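Local atomic coordinates of serine protease pet (Escherichia coli, PDB entry 4OM9), a protein that acts as a secreted serine protease and enterotoxin of enteroaggregative Escherichia coli, probably cleaving alpha-fodrin in host cells. Residues A[733-738]-A[757-762]; A[683-688]-A[703-708]. All blocks are in the same frame, centred on the assembly; numbering follows the deposited sequence.

Contact 1 of 2, residues A[733-738]-A[757-762]; sequences ELTEDG and KAAKLS
Lys757 lays its aliphatic chain over the backbone of Glu736 and Asp737, bringing the loop that follows strand 747-755 against the end of strand 733-735 in the parallel beta-helix. The bend at its second torsion (chi2 -66°) turns CD off the direct line of the chain, and CE then lies 3.2 Å from Glu736 O; CB rests 3.4 Å from Asp737 O. This close fit continues inward to the buried part of the contact, where Thr735 CG2 meets Ala759 CB at 3.7 Å. Thr735 CG2 stands anti to its own backbone N (OG1 at chi1 -48°), which places the methyl rather than the hydroxyl against the alanine. Beside this pair, Ala758 is the centre of an inverse gamma turn, closed by a weak bond from Ala759 N to Lys757 O, and its carbonyl receives a C-H...O contact, Gly738 CA to Ala758 O at 3.1 Å.

Looseness is confined to the Lys757 NZ end and the Asp737 carboxylate. The two side chains run alongside each other, yet Asp737 OD1 and Lys757 NZ stay 4.8 Å apart, too far for a salt bridge. No hydrogen bond joins the two segments; Ser755 OG instead bonds Lys757 N and, weakly, Thr735 O. The chemistry therefore implies cohesion by methyl packing, lysine CH2 groups against two backbone carbonyls and one C-H...O contact, with at most a modest electrostatic attraction between Asp737 and Lys757.

Contact 2 of 2, residues A[683-688]-A[703-708]; sequences LTIHKG and IKSGGD
Leu683, Thr684 and Ile685 run parallel to Ile703, Lys704 and Ser705, with strand axes 4.5 Å apart at closest approach and 10° between their directions. Three backbone bonds join them: Lys704 N to Leu683 O (2.8 Å), Ile685 N to Lys704 O and Gly706 N to Ile685 O (2.8 Å), the last carrying the pairing one residue past strand 703-705. On the buried face, Leu683 extends in the same direction as Ile703, flank to flank, Leu683 CD2 touching Ile703 CG2 at 3.9 Å. Leu683 CG is anti to its backbone N (chi1 173°), within 4.0 Å of that same Ile703 CG2. Further along this face Ser705 OG sits 3.8 Å from Ile685 CG2, so a hydroxyl packs against a branched aliphatic side chain. Thr684 and Lys704 occupy the other, partly exposed face, where Thr684 CG2 lies 3.7 Å above the plane of the His686 ring, offset toward its rim. At the turn, Lys687 CA approaches Gly706 O in a C-H...O contact. Such in-register stacking of parallel strands is characteristic of a right-handed beta-helix. Strand 661-664 continues the pairing beyond 682-685, strand 733-735 lies beyond 703-705, and Val691 of strand 690-693 touches Ile685.

Overall arrangement
Contacts 1 and 2 are successive along both the chain and the beta-helix, with centres about 10 Å apart. Strand 703-705 of contact 2 is the parallel neighbour of strand 733-735 of contact 1: Leu734 N to Ile703 O and Leu734 O to Ser705 N, each 2.9 Å, are probable hydrogen bonds. The turns meet too, Asp737 OD2 packing 3.3 Å from Lys687 CD, and Thr735 CG2 lies 3.4 Å from Ser705 O. Contact 2 is thus a regular strand pairing, whereas contact 1 brings loop 757-762 against the next strand and its turn. Both belong to the beta-helical stalk.

Contact 1 of 2, residues A[733-738]-A[757-762]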
loop_
_atom_site.group_PDB
_atom_site.type_symbol
_atom_site.label_atom_id
_atom_site.label_comp_id
_atom_site.label_asym_id
_atom_site.label_seq_id
_atom_site.Cartn_x
_atom_site.Cartn_y
_atom_site.Cartn_z
ATOM N N GLU A 733 -33.085 5.970 8.584
ATOM C CA GLU A 733 -32.198 5.995 7.430
ATOM C C GLU A 733 -32.892 6.665 6.258
ATOM O O GLU A 733 -34.116 6.574 6.109
ATOM C CB GLU A 733 -31.731 4.590 7.045
ATOM C CG GLU A 733 -32.655 3.478 7.438
ATOM C CD GLU A 733 -32.132 2.672 8.613
ATOM O OE1 GLU A 733 -30.887 2.533 8.755
ATOM O OE2 GLU A 733 -32.984 2.173 9.395
ATOM N N LEU A 734 -32.103 7.345 5.436
ATOM C CA LEU A 734 -32.611 8.130 4.320
ATOM C C LEU A 734 -31.829 7.789 3.052
ATOM O O LEU A 734 -30.598 7.747 3.062
ATOM C CB LEU A 734 -32.532 9.631 4.650
ATOM C CG LEU A 734 -32.362 10.723 3.587
ATOM C CD1 LEU A 734 -33.453 10.664 2.550
ATOM C CD2 LEU A 734 -32.314 12.115 4.219
ATOM N N THR A 735 -32.549 7.531 1.963
ATOM C CA THR A 735 -31.913 7.133 0.711
ATOM C C THR A 735 -31.919 8.293 -0.297
ATOM O O THR A 735 -32.913 9.006 -0.426
ATOM C CB THR A 735 -32.598 5.891 0.125
ATOM O OG1 THR A 735 -32.750 4.905 1.156
ATOM C CG2 THR A 735 -31.769 5.309 -0.999
ATOM N N GLU A 736 -30.802 8.465 -1.005
ATOM C CA GLU A 736 -30.480 9.729 -1.674
ATOM C C GLU A 736 -30.311 9.678 -3.195
ATOM O O GLU A 736 -30.145 10.717 -3.829
ATOM C CB GLU A 736 -29.193 10.299 -1.070
ATOM C CG GLU A 736 -29.264 10.557 0.417
ATOM C CD GLU A 736 -29.913 11.888 0.752
ATOM O OE1 GLU A 736 -29.356 12.613 1.605
ATOM O OE2 GLU A 736 -30.982 12.212 0.176
ATOM N N ASP A 737 -30.338 8.479 -3.765
ATOM C CA ASP A 737 -30.176 8.269 -5.208
ATOM C C ASP A 737 -30.915 6.996 -5.620
ATOM O O ASP A 737 -31.559 6.361 -4.794
ATOM C CB ASP A 737 -28.688 8.152 -5.586
ATOM C CG ASP A 737 -28.006 9.504 -5.761
ATOM O OD1 ASP A 737 -28.676 10.481 -6.148
ATOM O OD2 ASP A 737 -26.783 9.588 -5.530
ATOM N N GLY A 738 -30.798 6.601 -6.886
ATOM C CA GLY A 738 -31.222 5.268 -7.286
ATOM C C GLY A 738 -30.342 4.214 -6.630
ATOM O O GLY A 738 -29.580 3.526 -7.301
ATOM N N LYS A 757 -36.066 9.267 -3.960
ATOM C CA LYS A 757 -35.475 8.829 -5.214
ATOM C C LYS A 757 -36.046 7.471 -5.617
ATOM O O LYS A 757 -36.809 6.859 -4.867
ATOM C CB LYS A 757 -33.953 8.745 -5.093
ATOM C CG LYS A 757 -33.283 10.049 -4.683
ATOM C CD LYS A 757 -33.438 11.120 -5.752
ATOM C CE LYS A 757 -32.399 12.226 -5.585
ATOM N NZ LYS A 757 -32.577 13.297 -6.614
ATOM N N ALA A 758 -35.670 7.001 -6.801
ATOM C CA ALA A 758 -36.045 5.660 -7.229
ATOM C C ALA A 758 -35.103 4.639 -6.593
ATOM O O ALA A 758 -34.102 4.250 -7.191
ATOM C CB ALA A 758 -36.017 5.550 -8.746
ATOM N N ALA A 759 -35.413 4.215 -5.372
ATOM C CA ALA A 759 -34.527 3.293 -4.661
ATOM C C ALA A 759 -35.074 1.875 -4.712
ATOM O O ALA A 759 -36.166 1.647 -5.223
ATOM C CB ALA A 759 -34.328 3.738 -3.221
ATOM N N LYS A 760 -34.313 0.920 -4.188
ATOM C CA LYS A 760 -34.694 -0.483 -4.311
ATOM C C LYS A 760 -34.540 -1.260 -3.014
ATOM O O LYS A 760 -34.050 -0.730 -2.024
ATOM C CB LYS A 760 -33.861 -1.156 -5.402
ATOM C CG LYS A 760 -33.955 -0.503 -6.777
ATOM C CD LYS A 760 -32.732 -0.852 -7.614
ATOM C CE LYS A 760 -32.703 -2.330 -8.010
ATOM N NZ LYS A 760 -33.749 -2.638 -9.029
ATOM N N LEU A 761 -35.022 -2.504 -3.029
ATOM C CA LEU A 761 -34.600 -3.537 -2.081
ATOM C C LEU A 761 -35.109 -3.293 -0.640
ATOM O O LEU A 761 -35.450 -2.153 -0.303
ATOM C CB LEU A 761 -33.068 -3.646 -2.160
ATOM C CG LEU A 761 -32.642 -4.387 -3.439
ATOM C CD1 LEU A 761 -31.138 -4.424 -3.609
ATOM C CD2 LEU A 761 -33.228 -5.801 -3.466
ATOM N N SER A 762 -35.199 -4.330 0.211
ATOM C CA SER A 762 -34.719 -5.705 -0.019
ATOM C C SER A 762 -35.359 -6.771 0.855
ATOM O O SER A 762 -35.695 -7.849 0.374
ATOM C CB SER A 762 -33.251 -5.805 0.283
ATOM O OG SER A 762 -33.102 -5.853 1.693
#

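Contact 2 of 2, residues A[683-688]-A[703-708]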
loop_
_atom_site.group_PDB
_atom_site.type_symbol
_atom_site.label_atom_id
_atom_site.label_comp_id
_atom_site.label_asym_id
_atom_site.label_seq_id
_atom_site.Cartn_x
_atom_site.Cartn_y
_atom_site.Cartn_z
ATOM N N LEU A 683 -23.865 9.540 9.882
ATOM C CA LEU A 683 -23.226 8.663 8.918
ATOM C C LEU A 683 -23.737 8.910 7.508
ATOM O O LEU A 683 -24.925 8.719 7.232
ATOM C CB LEU A 683 -23.454 7.200 9.296
ATOM C CG LEU A 683 -22.963 6.193 8.244
ATOM C CD1 LEU A 683 -21.517 6.445 7.879
ATOM C CD2 LEU A 683 -23.135 4.777 8.735
ATOM N N THR A 684 -22.847 9.314 6.608
ATOM C CA THR A 684 -23.258 9.569 5.232
ATOM C C THR A 684 -22.540 8.665 4.246
ATOM O O THR A 684 -21.325 8.729 4.102
ATOM C CB THR A 684 -23.024 11.033 4.824
ATOM O OG1 THR A 684 -23.836 11.887 5.639
ATOM C CG2 THR A 684 -23.418 11.241 3.365
ATOM N N ILE A 685 -23.315 7.826 3.563
ATOM C CA ILE A 685 -22.789 6.901 2.562
ATOM C C ILE A 685 -23.055 7.461 1.178
ATOM O O ILE A 685 -24.203 7.525 0.752
ATOM C CB ILE A 685 -23.420 5.512 2.720
ATOM C CG1 ILE A 685 -23.113 4.983 4.129
ATOM C CG2 ILE A 685 -22.925 4.577 1.656
ATOM C CD1 ILE A 685 -23.631 3.595 4.418
ATOM N N HIS A 686 -22.002 7.903 0.495
ATOM C CA HIS A 686 -22.154 8.589 -0.790
ATOM C C HIS A 686 -22.316 7.632 -1.968
ATOM O O HIS A 686 -22.063 6.434 -1.853
ATOM C CB HIS A 686 -20.958 9.499 -1.077
ATOM C CG HIS A 686 -20.814 10.648 -0.127
ATOM N ND1 HIS A 686 -21.489 11.836 -0.287
ATOM C CD2 HIS A 686 -20.040 10.797 0.978
ATOM C CE1 HIS A 686 -21.150 12.669 0.685
ATOM N NE2 HIS A 686 -20.270 12.063 1.461
ATOM N N LYS A 687 -22.721 8.195 -3.103
ATOM C CA LYS A 687 -22.898 7.440 -4.338
ATOM C C LYS A 687 -21.585 6.795 -4.765
ATOM O O LYS A 687 -20.545 7.460 -4.842
ATOM C CB LYS A 687 -23.435 8.349 -5.447
ATOM C CG LYS A 687 -23.654 7.666 -6.791
ATOM C CD LYS A 687 -24.491 8.550 -7.719
ATOM C CE LYS A 687 -24.673 7.932 -9.103
ATOM N NZ LYS A 687 -25.478 6.681 -9.067
ATOM N N GLY A 688 -21.638 5.493 -5.021
ATOM C CA GLY A 688 -20.449 4.754 -5.388
ATOM C C GLY A 688 -19.740 3.997 -4.270
ATOM O O GLY A 688 -18.685 3.403 -4.510
ATOM N N ILE A 703 -28.540 7.737 9.218
ATOM C CA ILE A 703 -27.669 7.270 8.149
ATOM C C ILE A 703 -28.235 7.681 6.805
ATOM O O ILE A 703 -29.350 7.297 6.465
ATOM C CB ILE A 703 -27.515 5.737 8.171
ATOM C CG1 ILE A 703 -26.963 5.269 9.514
ATOM C CG2 ILE A 703 -26.630 5.255 7.022
ATOM C CD1 ILE A 703 -27.191 3.805 9.764
ATOM N N LYS A 704 -27.478 8.465 6.048
ATOM C CA LYS A 704 -27.870 8.839 4.697
ATOM C C LYS A 704 -27.055 8.040 3.702
ATOM O O LYS A 704 -25.838 7.902 3.874
ATOM C CB LYS A 704 -27.683 10.339 4.476
ATOM C CG LYS A 704 -28.538 11.171 5.406
ATOM C CD LYS A 704 -28.298 12.663 5.256
ATOM C CE LYS A 704 -29.110 13.421 6.308
ATOM N NZ LYS A 704 -28.991 14.902 6.211
ATOM N N SER A 705 -27.709 7.514 2.664
ATOM C CA SER A 705 -27.036 6.599 1.745
ATOM C C SER A 705 -27.513 6.670 0.291
ATOM O O SER A 705 -28.677 6.428 -0.015
ATOM C CB SER A 705 -27.180 5.160 2.253
ATOM O OG SER A 705 -26.674 4.229 1.309
ATOM N N GLY A 706 -26.576 6.991 -0.596
ATOM C CA GLY A 706 -26.820 7.065 -2.020
ATOM C C GLY A 706 -26.026 5.988 -2.725
ATOM O O GLY A 706 -25.877 6.012 -3.949
ATOM N N GLY A 707 -25.514 5.039 -1.943
ATOM C CA GLY A 707 -24.764 3.914 -2.475
ATOM C C GLY A 707 -25.431 2.593 -2.138
ATOM O O GLY A 707 -26.652 2.526 -2.017
ATOM N N ASP A 708 -24.635 1.536 -2.005
ATOM C CA ASP A 708 -25.148 0.244 -1.556
ATOM C C ASP A 708 -24.902 0.058 -0.057
ATOM O O ASP A 708 -23.771 0.165 0.421
ATOM C CB ASP A 708 -24.507 -0.900 -2.336
ATOM C CG ASP A 708 -24.790 -0.827 -3.838
ATOM O OD1 ASP A 708 -25.461 0.123 -4.285
ATOM O OD2 ASP A 708 -24.327 -1.720 -4.577
#